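Local coordinates for protein separin (PDB 5U1T) that cleaves the Mcd1/Scc1 subunit of cohesin at the onset of anaphase, acting as a caspase-like cysteine protease held inactive by securin for most of the cell cycle, at residues 576-581 against 618-623; 612-617 against 826-831; 832-837 against 869-874; 838-843 against 853-858. All blocks are in the same frame, centred on the assembly; numbering follows the deposited sequence.

Followed from the N terminus, the chain first passes residues 576-581, then 612-617, and returns at 618-623 to close interaction 1 over 36 residues, most of them helical. Interaction 2 crosses it: it opens at 612-617, before interaction 1 has closed, and shuts at 826-831 after 208 residues, bringing the C-terminal part of helix 602-617 to the start of helix 829-845. That helix then serves interactions 3 and 4 in turn. Interaction 4 closes first, a helical hairpin of 838-843 with 853-858, and lies within the span that interaction 3 closes between 832-837 and 869-874. Interactions 1, 2 and 3 touch one another around Asn619, Ile830 and Asp871.

Interaction 1. Residues 576-581 against 618-623; sequences TNLSKI and NNFDKL
Leu578 lies against the aromatic ring of Phe620, and most of its side chain meets that ring. Leu578 CB starts the contact, 3.7 Å from Phe620 CE2. Leu578 CG, placed anti to the backbone N (chi1 -172°), comes to 3.5 Å from Phe620 CE2. At the tip, Leu578 CD2 stands over one face of the Phe620 ring, 4.0 Å from its centroid and 22° off the normal, a CH-pi contact displaced toward the rim. A branched aliphatic group suits this place because its methyl can settle on a flat ring; Leu611, Tyr614 and Leu615 of helix 602-617 also touch Leu578. The ring is brought here by the turn between helices 602-617 and 621-633: a Schellman motif ends the first helix, with Asn619 as its C-prime residue at positive phi, a conformation asparagine tolerates well, and Phe620 takes the N-cap position of the next. An alanine in place of Phe620 would probably open a gap beside Leu578, whose CG and CD2 would lose the ring they rest on. Farther along, Ser579, a small residue where the two helix starts approach, has OG 3.8 Å from Leu623 CD1.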
# COMPACT_ATOMS: atom_id res chain seq x y z
N THR A 576 -4.30 -10.80 16.82
CA THR A 576 -4.38 -11.53 18.06
C THR A 576 -3.28 -12.50 18.29
O THR A 576 -2.70 -12.56 19.34
CB THR A 576 -5.63 -12.41 18.09
OG1 THR A 576 -6.73 -11.68 17.57
CG2 THR A 576 -5.94 -12.83 19.48
N ASN A 577 -3.04 -13.30 17.28
CA ASN A 577 -2.02 -14.35 17.40
C ASN A 577 -0.72 -14.08 16.67
O ASN A 577 0.16 -14.94 16.68
CB ASN A 577 -2.58 -15.67 16.91
CG ASN A 577 -3.63 -16.22 17.82
OD1 ASN A 577 -3.45 -16.24 19.05
ND2 ASN A 577 -4.75 -16.63 17.24
N LEU A 578 -0.61 -12.92 16.04
CA LEU A 578 0.54 -12.61 15.19
C LEU A 578 1.87 -12.79 15.90
O LEU A 578 2.80 -13.43 15.38
CB LEU A 578 0.43 -11.17 14.66
CG LEU A 578 1.44 -10.74 13.60
CD1 LEU A 578 1.79 -11.88 12.68
CD2 LEU A 578 0.89 -9.58 12.79
N SER A 579 1.97 -12.22 17.09
CA SER A 579 3.19 -12.27 17.86
C SER A 579 3.50 -13.70 18.38
O SER A 579 4.62 -14.21 18.23
CB SER A 579 3.09 -11.27 19.00
OG SER A 579 4.24 -11.35 19.79
N LYS A 580 2.50 -14.34 18.98
CA LYS A 580 2.58 -15.75 19.40
C LYS A 580 3.17 -16.64 18.30
O LYS A 580 4.15 -17.34 18.54
CB LYS A 580 1.19 -16.28 19.79
CG LYS A 580 1.12 -16.99 21.13
CD LYS A 580 0.48 -18.39 21.02
CE LYS A 580 0.65 -19.19 22.34
NZ LYS A 580 0.10 -20.61 22.34
N ILE A 581 2.60 -16.59 17.10
CA ILE A 581 3.02 -17.50 16.04
C ILE A 581 4.31 -17.08 15.33
O ILE A 581 5.00 -17.93 14.80
CB ILE A 581 1.89 -17.71 14.98
CG1 ILE A 581 1.67 -16.47 14.12
CG2 ILE A 581 0.59 -18.12 15.65
CD1 ILE A 581 0.49 -16.59 13.21
N ASN A 618 1.65 -4.33 10.01
CA ASN A 618 1.22 -4.00 11.38
C ASN A 618 2.33 -3.38 12.20
O ASN A 618 2.17 -3.16 13.40
CB ASN A 618 0.68 -5.24 12.09
CG ASN A 618 -0.73 -5.56 11.68
OD1 ASN A 618 -1.00 -6.62 11.10
ND2 ASN A 618 -1.65 -4.65 11.95
N ASN A 619 3.44 -3.09 11.53
CA ASN A 619 4.60 -2.44 12.12
C ASN A 619 5.11 -3.24 13.33
O ASN A 619 5.34 -2.71 14.39
CB ASN A 619 4.27 -0.99 12.52
CG ASN A 619 3.54 -0.20 11.41
OD1 ASN A 619 4.13 0.14 10.38
ND2 ASN A 619 2.25 0.10 11.64
N PHE A 620 5.28 -4.55 13.15
CA PHE A 620 5.84 -5.38 14.21
C PHE A 620 7.34 -5.42 13.98
O PHE A 620 7.93 -6.49 13.96
CB PHE A 620 5.27 -6.79 14.20
CG PHE A 620 3.91 -6.93 14.83
CD1 PHE A 620 3.00 -5.89 14.83
CD2 PHE A 620 3.54 -8.13 15.42
CE1 PHE A 620 1.74 -6.05 15.41
CE2 PHE A 620 2.28 -8.28 16.00
CZ PHE A 620 1.39 -7.24 15.99
N ASP A 621 7.93 -4.24 13.80
CA ASP A 621 9.27 -4.12 13.22
C ASP A 621 10.37 -4.91 13.95
O ASP A 621 11.35 -5.32 13.33
CB ASP A 621 9.64 -2.63 13.14
CG ASP A 621 8.54 -1.78 12.50
OD1 ASP A 621 7.90 -2.23 11.52
OD2 ASP A 621 8.30 -0.64 12.97
N LYS A 622 10.21 -5.13 15.26
CA LYS A 622 11.18 -5.88 16.04
C LYS A 622 11.19 -7.35 15.60
O LYS A 622 12.23 -7.92 15.26
CB LYS A 622 10.86 -5.76 17.53
CG LYS A 622 11.92 -6.26 18.48
CD LYS A 622 11.44 -6.08 19.92
CE LYS A 622 12.52 -5.49 20.83
NZ LYS A 622 13.64 -6.44 21.19
N LEU A 623 10.00 -7.95 15.63
CA LEU A 623 9.77 -9.31 15.15
C LEU A 623 10.21 -9.43 13.70
O LEU A 623 10.88 -10.38 13.33
CB LEU A 623 8.30 -9.71 15.31
CG LEU A 623 7.89 -9.95 16.77
CD1 LEU A 623 6.40 -10.22 16.91
CD2 LEU A 623 8.70 -11.09 17.35

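Interaction 2. Residues 612-617 against 826-831; sequences LCYLNF and LEEPII
Phe617 pushes its ring against Ile830 and Ile831, and this apolar cluster is the tight part of the contact. The first torsion sets CG of the phenylalanine anti to the backbone N (chi1 170°). Phe617 CE1 lies 3.4 Å from Ile830 CG2, the two side chains sliding past each other in opposite directions. Ile831 approaches at about a right angle, with CG1 3.6 Å from Phe617 CZ and CD1 3.9 Å from Phe617 CE2. Two beta-branched chains suit the place because their separate methyl and methylene branches fit around the end of one ring. Within the helical domain of separase this joins the C-terminal part of helix 602-617 to the first turn of helix 829-845, and Leu786 and Lys790 of helix 782-805 touch the same phenylalanine. An alanine at Phe617 would probably leave a gap facing Ile830 CG2 and Ile831 CG1, and Leu786 would lose a neighbour as well. The looser side is formed by Glu828, at the N-cap position, whose CB is 4.1 Å from Phe617 CZ at the ring's edge. Its carboxylate does not bond to the nearby phenol, since Tyr614 OH is 4.2 Å from Glu828 OE1; the hydroxyl is instead hydrogen-bonded to the backbone oxygen of Leu574, and Glu828 OE2 has a long, weak ion pair with Arg785.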
# COMPACT_ATOMS: atom_id res chain seq x y z
N LEU A 612 5.92 -12.04 6.90
CA LEU A 612 6.73 -10.84 6.78
C LEU A 612 5.84 -9.67 6.38
O LEU A 612 5.90 -8.60 7.00
CB LEU A 612 7.83 -11.04 5.74
CG LEU A 612 8.99 -11.97 6.07
CD1 LEU A 612 9.95 -12.01 4.91
CD2 LEU A 612 9.71 -11.51 7.31
N CYS A 613 5.02 -9.87 5.36
CA CYS A 613 4.11 -8.85 4.89
C CYS A 613 3.07 -8.44 5.93
O CYS A 613 2.70 -7.27 6.00
CB CYS A 613 3.43 -9.31 3.61
SG CYS A 613 2.04 -8.31 3.04
N TYR A 614 2.58 -9.37 6.74
CA TYR A 614 1.59 -8.98 7.74
C TYR A 614 2.26 -8.37 8.97
O TYR A 614 1.65 -7.56 9.66
CB TYR A 614 0.72 -10.16 8.15
CG TYR A 614 -0.64 -9.82 8.72
CD1 TYR A 614 -1.51 -8.99 8.04
CD2 TYR A 614 -1.06 -10.37 9.92
CE1 TYR A 614 -2.77 -8.70 8.54
CE2 TYR A 614 -2.33 -10.10 10.43
CZ TYR A 614 -3.17 -9.26 9.73
OH TYR A 614 -4.43 -8.96 10.21
N LEU A 615 3.49 -8.78 9.25
CA LEU A 615 4.25 -8.15 10.32
C LEU A 615 4.52 -6.68 9.96
O LEU A 615 4.26 -5.76 10.74
CB LEU A 615 5.58 -8.88 10.55
CG LEU A 615 5.57 -10.20 11.31
CD1 LEU A 615 6.98 -10.73 11.37
CD2 LEU A 615 4.99 -10.08 12.71
N ASN A 616 5.05 -6.48 8.76
CA ASN A 616 5.35 -5.17 8.25
C ASN A 616 4.15 -4.23 8.17
O ASN A 616 4.23 -3.06 8.52
CB ASN A 616 5.97 -5.33 6.88
CG ASN A 616 6.11 -4.04 6.15
OD1 ASN A 616 5.12 -3.48 5.65
ND2 ASN A 616 7.33 -3.55 6.06
N PHE A 617 3.02 -4.74 7.70
CA PHE A 617 1.82 -3.94 7.60
C PHE A 617 1.29 -3.56 8.99
O PHE A 617 0.58 -2.56 9.13
CB PHE A 617 0.78 -4.71 6.79
CG PHE A 617 -0.61 -4.12 6.79
CD1 PHE A 617 -1.54 -4.50 7.76
CD2 PHE A 617 -1.01 -3.26 5.79
CE1 PHE A 617 -2.82 -3.99 7.75
CE2 PHE A 617 -2.29 -2.76 5.77
CZ PHE A 617 -3.20 -3.12 6.77
N LEU A 826 -13.92 0.62 6.45
CA LEU A 826 -12.78 -0.26 6.56
C LEU A 826 -12.80 -1.06 7.83
O LEU A 826 -13.56 -0.76 8.74
CB LEU A 826 -11.53 0.56 6.57
CG LEU A 826 -10.35 -0.35 6.49
CD1 LEU A 826 -10.90 -1.50 5.68
CD2 LEU A 826 -9.27 0.37 5.72
N GLU A 827 -11.96 -2.07 7.91
CA GLU A 827 -11.88 -2.86 9.11
C GLU A 827 -10.46 -3.15 9.60
O GLU A 827 -10.33 -3.65 10.67
CB GLU A 827 -12.66 -4.16 8.95
CG GLU A 827 -14.11 -4.08 9.41
CD GLU A 827 -14.72 -5.42 9.79
OE1 GLU A 827 -14.47 -5.92 10.90
OE2 GLU A 827 -15.48 -5.99 8.99
N GLU A 828 -9.41 -2.83 8.86
CA GLU A 828 -8.06 -3.11 9.34
C GLU A 828 -7.68 -2.17 10.47
O GLU A 828 -7.52 -1.00 10.26
CB GLU A 828 -7.04 -3.08 8.22
CG GLU A 828 -7.33 -4.02 7.07
CD GLU A 828 -7.39 -5.47 7.46
OE1 GLU A 828 -6.51 -5.92 8.19
OE2 GLU A 828 -8.33 -6.16 7.05
N PRO A 829 -7.46 -2.71 11.64
CA PRO A 829 -7.24 -1.90 12.85
C PRO A 829 -6.03 -0.96 12.78
O PRO A 829 -6.13 0.19 13.21
CB PRO A 829 -7.03 -2.96 13.94
CG PRO A 829 -7.85 -4.11 13.47
CD PRO A 829 -7.61 -4.14 11.97
N ILE A 830 -4.93 -1.40 12.21
CA ILE A 830 -3.78 -0.52 12.11
C ILE A 830 -4.03 0.64 11.19
O ILE A 830 -3.45 1.67 11.33
CB ILE A 830 -2.54 -1.26 11.64
CG1 ILE A 830 -1.33 -0.37 11.72
CG2 ILE A 830 -2.71 -1.69 10.21
CD1 ILE A 830 -0.86 -0.15 13.12
N ILE A 831 -4.90 0.45 10.23
CA ILE A 831 -5.21 1.53 9.31
C ILE A 831 -6.24 2.46 9.94
O ILE A 831 -6.10 3.67 9.89
CB ILE A 831 -5.72 1.02 7.96
CG1 ILE A 831 -4.67 0.12 7.31
CG2 ILE A 831 -6.01 2.19 7.04
CD1 ILE A 831 -3.39 0.84 6.90

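Interaction 3. Residues 832-837 against 869-874; sequences VYRCLH and EADITS
Arg834 and Ser874 bury more surface here than any other pair of residues, and they meet through a single oxygen. The arginine chain leaves its helix with CG anti to the carbonyl carbon and bends at chi2 (-53°), and its guanidinium meets Ser874 side-on. Arg834 NE donates to Ser874 OG at 3.0 Å, and Arg834 NH2 donates to that same Ser874 OG, also at 3.0 Å. The oxygen lies practically in the guanidinium plane. A third bond, from Arg834 NH2 to Thr873 OG1, is weak. Arginine suits the place because it can reach across from helix 829-845 and still offer two N-H groups to one acceptor.

Ser874 in turn passes the contact on to Asp871, the N-cap residue of helix 872-881. Ser874 OG donates to Asp871 OD2 at 2.6 Å from above the carboxylate plane, while Ser874 N makes the capping bond to Asp871 OD1 (3.0 Å, N-H...O angle 161°). Thr873 OG1 donates to the same OD1, nearly in line with its C-O bond. Tyr833, third in buried surface, adds packing: its CE2 lies 3.9 Å from Ser874 O, and its ring also meets that of Phe863 in helix 849-863.

The serine hydroxyl is thus gripped by three bonds, two accepted and one given, so its rotation is fixed. It stands between a cation and a helix-capping anion whose direct salt bridge is long, with Arg834 NH2 3.8 Å from Asp871 OD2; both the arginine and the helix start would probably help to keep the aspartate ionised.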
# COMPACT_ATOMS: atom_id res chain seq x y z
N VAL A 832 -7.27 1.87 10.53
CA VAL A 832 -8.29 2.64 11.23
C VAL A 832 -7.66 3.46 12.35
O VAL A 832 -7.94 4.66 12.47
CB VAL A 832 -9.38 1.71 11.78
CG1 VAL A 832 -10.34 2.46 12.67
CG2 VAL A 832 -10.13 1.07 10.63
N TYR A 833 -6.78 2.85 13.14
CA TYR A 833 -6.13 3.60 14.21
C TYR A 833 -5.32 4.77 13.65
O TYR A 833 -5.53 5.91 14.06
CB TYR A 833 -5.20 2.74 15.06
CG TYR A 833 -4.48 3.63 16.05
CD1 TYR A 833 -5.19 4.27 17.06
CD2 TYR A 833 -3.12 3.92 15.92
CE1 TYR A 833 -4.58 5.13 17.93
CE2 TYR A 833 -2.50 4.79 16.79
CZ TYR A 833 -3.24 5.39 17.80
OH TYR A 833 -2.64 6.26 18.69
N ARG A 834 -4.39 4.50 12.74
CA ARG A 834 -3.51 5.53 12.22
C ARG A 834 -4.29 6.69 11.62
O ARG A 834 -3.89 7.86 11.79
CB ARG A 834 -2.56 4.97 11.16
CG ARG A 834 -1.48 4.09 11.69
CD ARG A 834 -0.71 4.75 12.80
NE ARG A 834 0.28 3.83 13.35
CZ ARG A 834 1.53 3.73 12.91
NH1 ARG A 834 1.96 4.51 11.93
NH2 ARG A 834 2.37 2.84 13.45
N CYS A 835 -5.39 6.39 10.94
CA CYS A 835 -6.18 7.45 10.33
C CYS A 835 -6.87 8.29 11.40
O CYS A 835 -6.92 9.51 11.30
CB CYS A 835 -7.22 6.88 9.38
SG CYS A 835 -6.56 6.31 7.82
N LEU A 836 -7.39 7.63 12.43
CA LEU A 836 -8.03 8.36 13.51
C LEU A 836 -7.02 9.21 14.29
O LEU A 836 -7.38 10.27 14.81
CB LEU A 836 -8.75 7.40 14.46
CG LEU A 836 -10.07 6.85 13.91
CD1 LEU A 836 -10.67 5.81 14.86
CD2 LEU A 836 -11.04 7.99 13.63
N HIS A 837 -5.77 8.74 14.37
CA HIS A 837 -4.72 9.47 15.06
C HIS A 837 -4.39 10.72 14.28
O HIS A 837 -4.20 11.78 14.86
CB HIS A 837 -3.47 8.61 15.22
CG HIS A 837 -2.24 9.37 15.65
ND1 HIS A 837 -2.05 9.82 16.94
CD2 HIS A 837 -1.12 9.71 14.97
CE1 HIS A 837 -0.88 10.42 17.03
NE2 HIS A 837 -0.29 10.36 15.84
N GLU A 869 2.79 -3.87 22.70
CA GLU A 869 4.20 -4.20 22.90
C GLU A 869 4.94 -4.49 21.60
O GLU A 869 6.16 -4.37 21.56
CB GLU A 869 4.35 -5.41 23.83
CG GLU A 869 3.44 -5.39 25.05
CD GLU A 869 4.19 -5.62 26.38
OE1 GLU A 869 4.26 -6.80 26.84
OE2 GLU A 869 4.70 -4.61 26.96
N ALA A 870 4.24 -4.85 20.54
CA ALA A 870 4.91 -5.20 19.29
C ALA A 870 5.09 -4.00 18.34
O ALA A 870 6.11 -3.90 17.64
CB ALA A 870 4.15 -6.31 18.58
N ASP A 871 4.10 -3.12 18.31
CA ASP A 871 4.12 -1.92 17.47
C ASP A 871 4.51 -0.63 18.24
O ASP A 871 3.64 0.09 18.75
CB ASP A 871 2.76 -1.73 16.81
CG ASP A 871 2.76 -0.63 15.78
OD1 ASP A 871 3.79 0.06 15.62
OD2 ASP A 871 1.71 -0.46 15.12
N ILE A 872 5.80 -0.33 18.31
CA ILE A 872 6.26 0.80 19.13
C ILE A 872 5.84 2.14 18.50
O ILE A 872 5.51 3.06 19.22
CB ILE A 872 7.80 0.77 19.36
CG1 ILE A 872 8.22 1.89 20.32
CG2 ILE A 872 8.57 0.90 18.06
CD1 ILE A 872 7.42 1.95 21.61
N THR A 873 5.82 2.22 17.18
CA THR A 873 5.43 3.45 16.51
C THR A 873 3.93 3.75 16.70
O THR A 873 3.56 4.93 16.80
CB THR A 873 5.81 3.43 15.01
OG1 THR A 873 5.18 2.35 14.34
CG2 THR A 873 7.31 3.28 14.83
N SER A 874 3.06 2.75 16.80
CA SER A 874 1.67 3.03 17.17
C SER A 874 1.51 3.37 18.65
O SER A 874 0.60 4.10 19.03
CB SER A 874 0.74 1.86 16.85
OG SER A 874 0.43 1.78 15.49

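Interaction 4. Residues 838-843 against 853-858; sequences FLHRYY and NITLGK
The helical segments 838-843 and 853-858 run nearly antiparallel, at 158° with axes 8.7 Å apart, and His840 and Thr855 face each other where their CA atoms come to 5.5 Å. Thr855 sits at the middle of this approach. Its OG1, turned between the backbone N and the carbonyl carbon (chi1 62°), lies 3.4 Å from His840 CA and 3.5 Å from His840 CB. That hydroxyl is near the plane of both the His840 and Tyr843 rings, at their edges, yet its hydrogen bond is made within its own helix, to the backbone oxygen of Leu851. A threonine suits the spot: it is short enough for the backbones to draw close, and its polar atom is satisfied without help from across the interface. The methyl branch works separately, Thr855 CG2 packing 3.7 Å from Tyr843 CE2 as the two side chains cross at about a right angle.

The two segments form a helical hairpin, helices 829-845 and 849-863 joined by a short turn, and the hairpin packs on its neighbours: Leu839 and Tyr842 touch helix 809-825, while the Phe838 ring stacks on that of Phe797 in helix 782-805.

His840 also meets Leu856, and the two lie side by side, pointing the same way. Leu856 CB is 3.5 Å from His840 CD2. Farther out, Leu856 CD1 stands over one face of the His840 imidazole, 4.3 Å from its centroid, in a CH-pi contact offset toward the rim. The flat ring offers a broad surface to the leucine, and Asp881 of helix 872-881 touches both of these side chains.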
# COMPACT_ATOMS: atom_id res chain seq x y z
N PHE A 838 -4.34 10.58 12.96
CA PHE A 838 -4.09 11.69 12.06
C PHE A 838 -5.22 12.71 12.07
O PHE A 838 -4.98 13.90 12.21
CB PHE A 838 -3.87 11.18 10.64
CG PHE A 838 -3.56 12.26 9.67
CD1 PHE A 838 -2.26 12.70 9.49
CD2 PHE A 838 -4.58 12.86 8.94
CE1 PHE A 838 -1.97 13.70 8.60
CE2 PHE A 838 -4.29 13.86 8.04
CZ PHE A 838 -2.99 14.28 7.86
N LEU A 839 -6.46 12.25 11.91
CA LEU A 839 -7.59 13.15 11.88
C LEU A 839 -7.68 13.93 13.19
O LEU A 839 -8.04 15.11 13.23
CB LEU A 839 -8.89 12.39 11.59
CG LEU A 839 -9.09 12.04 10.12
CD1 LEU A 839 -10.30 11.19 9.94
CD2 LEU A 839 -9.22 13.28 9.27
N HIS A 840 -7.31 13.26 14.27
CA HIS A 840 -7.38 13.89 15.56
C HIS A 840 -6.41 15.07 15.62
O HIS A 840 -6.79 16.15 16.07
CB HIS A 840 -7.09 12.91 16.67
CG HIS A 840 -6.89 13.55 17.99
ND1 HIS A 840 -5.64 13.84 18.50
CD2 HIS A 840 -7.78 14.00 18.91
CE1 HIS A 840 -5.77 14.41 19.68
NE2 HIS A 840 -7.06 14.52 19.95
N ARG A 841 -5.17 14.87 15.17
CA ARG A 841 -4.21 15.96 15.08
C ARG A 841 -4.78 17.06 14.18
O ARG A 841 -4.61 18.25 14.46
CB ARG A 841 -2.86 15.47 14.54
CG ARG A 841 -1.86 16.59 14.21
CD ARG A 841 -0.57 16.02 13.58
NE ARG A 841 0.29 17.01 12.92
CZ ARG A 841 1.20 17.77 13.54
NH1 ARG A 841 1.92 18.64 12.83
NH2 ARG A 841 1.37 17.70 14.87
N TYR A 842 -5.45 16.67 13.12
CA TYR A 842 -5.97 17.66 12.19
C TYR A 842 -7.05 18.50 12.86
O TYR A 842 -7.14 19.70 12.63
CB TYR A 842 -6.51 16.99 10.92
CG TYR A 842 -7.30 17.94 10.08
CD1 TYR A 842 -6.67 18.96 9.38
CD2 TYR A 842 -8.69 17.84 10.00
CE1 TYR A 842 -7.39 19.85 8.62
CE2 TYR A 842 -9.41 18.72 9.25
CZ TYR A 842 -8.75 19.72 8.56
OH TYR A 842 -9.45 20.61 7.80
N TYR A 843 -7.88 17.88 13.70
CA TYR A 843 -8.97 18.59 14.35
C TYR A 843 -8.41 19.49 15.43
O TYR A 843 -9.02 20.50 15.78
CB TYR A 843 -10.00 17.60 14.93
CG TYR A 843 -10.81 16.98 13.82
CD1 TYR A 843 -11.16 17.73 12.70
CD2 TYR A 843 -11.19 15.64 13.86
CE1 TYR A 843 -11.88 17.19 11.66
CE2 TYR A 843 -11.93 15.09 12.81
CZ TYR A 843 -12.27 15.87 11.72
OH TYR A 843 -12.98 15.36 10.66
N ASN A 853 -12.51 15.83 20.29
CA ASN A 853 -12.90 14.94 21.38
C ASN A 853 -13.39 13.60 20.88
O ASN A 853 -13.01 12.56 21.40
CB ASN A 853 -13.99 15.57 22.24
CG ASN A 853 -13.50 16.79 22.95
OD1 ASN A 853 -12.31 16.90 23.29
ND2 ASN A 853 -14.40 17.75 23.18
N ILE A 854 -14.28 13.64 19.89
CA ILE A 854 -14.85 12.43 19.35
C ILE A 854 -13.78 11.54 18.73
O ILE A 854 -13.81 10.33 18.91
CB ILE A 854 -15.93 12.74 18.30
CG1 ILE A 854 -17.25 13.11 19.00
CG2 ILE A 854 -16.12 11.55 17.36
CD1 ILE A 854 -18.27 13.76 18.08
N THR A 855 -12.81 12.12 18.01
CA THR A 855 -11.86 11.26 17.32
C THR A 855 -10.72 10.83 18.24
O THR A 855 -10.03 9.85 17.95
CB THR A 855 -11.27 11.90 16.06
OG1 THR A 855 -10.56 13.07 16.42
CG2 THR A 855 -12.36 12.25 15.08
N LEU A 856 -10.52 11.54 19.34
CA LEU A 856 -9.59 11.05 20.36
C LEU A 856 -10.18 9.81 21.04
O LEU A 856 -9.46 8.85 21.31
CB LEU A 856 -9.28 12.13 21.41
CG LEU A 856 -8.40 11.64 22.58
CD1 LEU A 856 -7.03 11.15 22.11
CD2 LEU A 856 -8.25 12.71 23.61
N GLY A 857 -11.49 9.84 21.31
CA GLY A 857 -12.17 8.69 21.88
C GLY A 857 -12.14 7.50 20.93
O GLY A 857 -11.84 6.37 21.33
N LYS A 858 -12.45 7.75 19.66
CA LYS A 858 -12.40 6.71 18.65
C LYS A 858 -10.96 6.19 18.52
O LYS A 858 -10.75 4.97 18.55
CB LYS A 858 -12.93 7.21 17.30
CG LYS A 858 -14.44 7.39 17.26
CD LYS A 858 -14.93 7.75 15.88
CE LYS A 858 -16.42 8.06 15.91
NZ LYS A 858 -16.99 8.43 14.59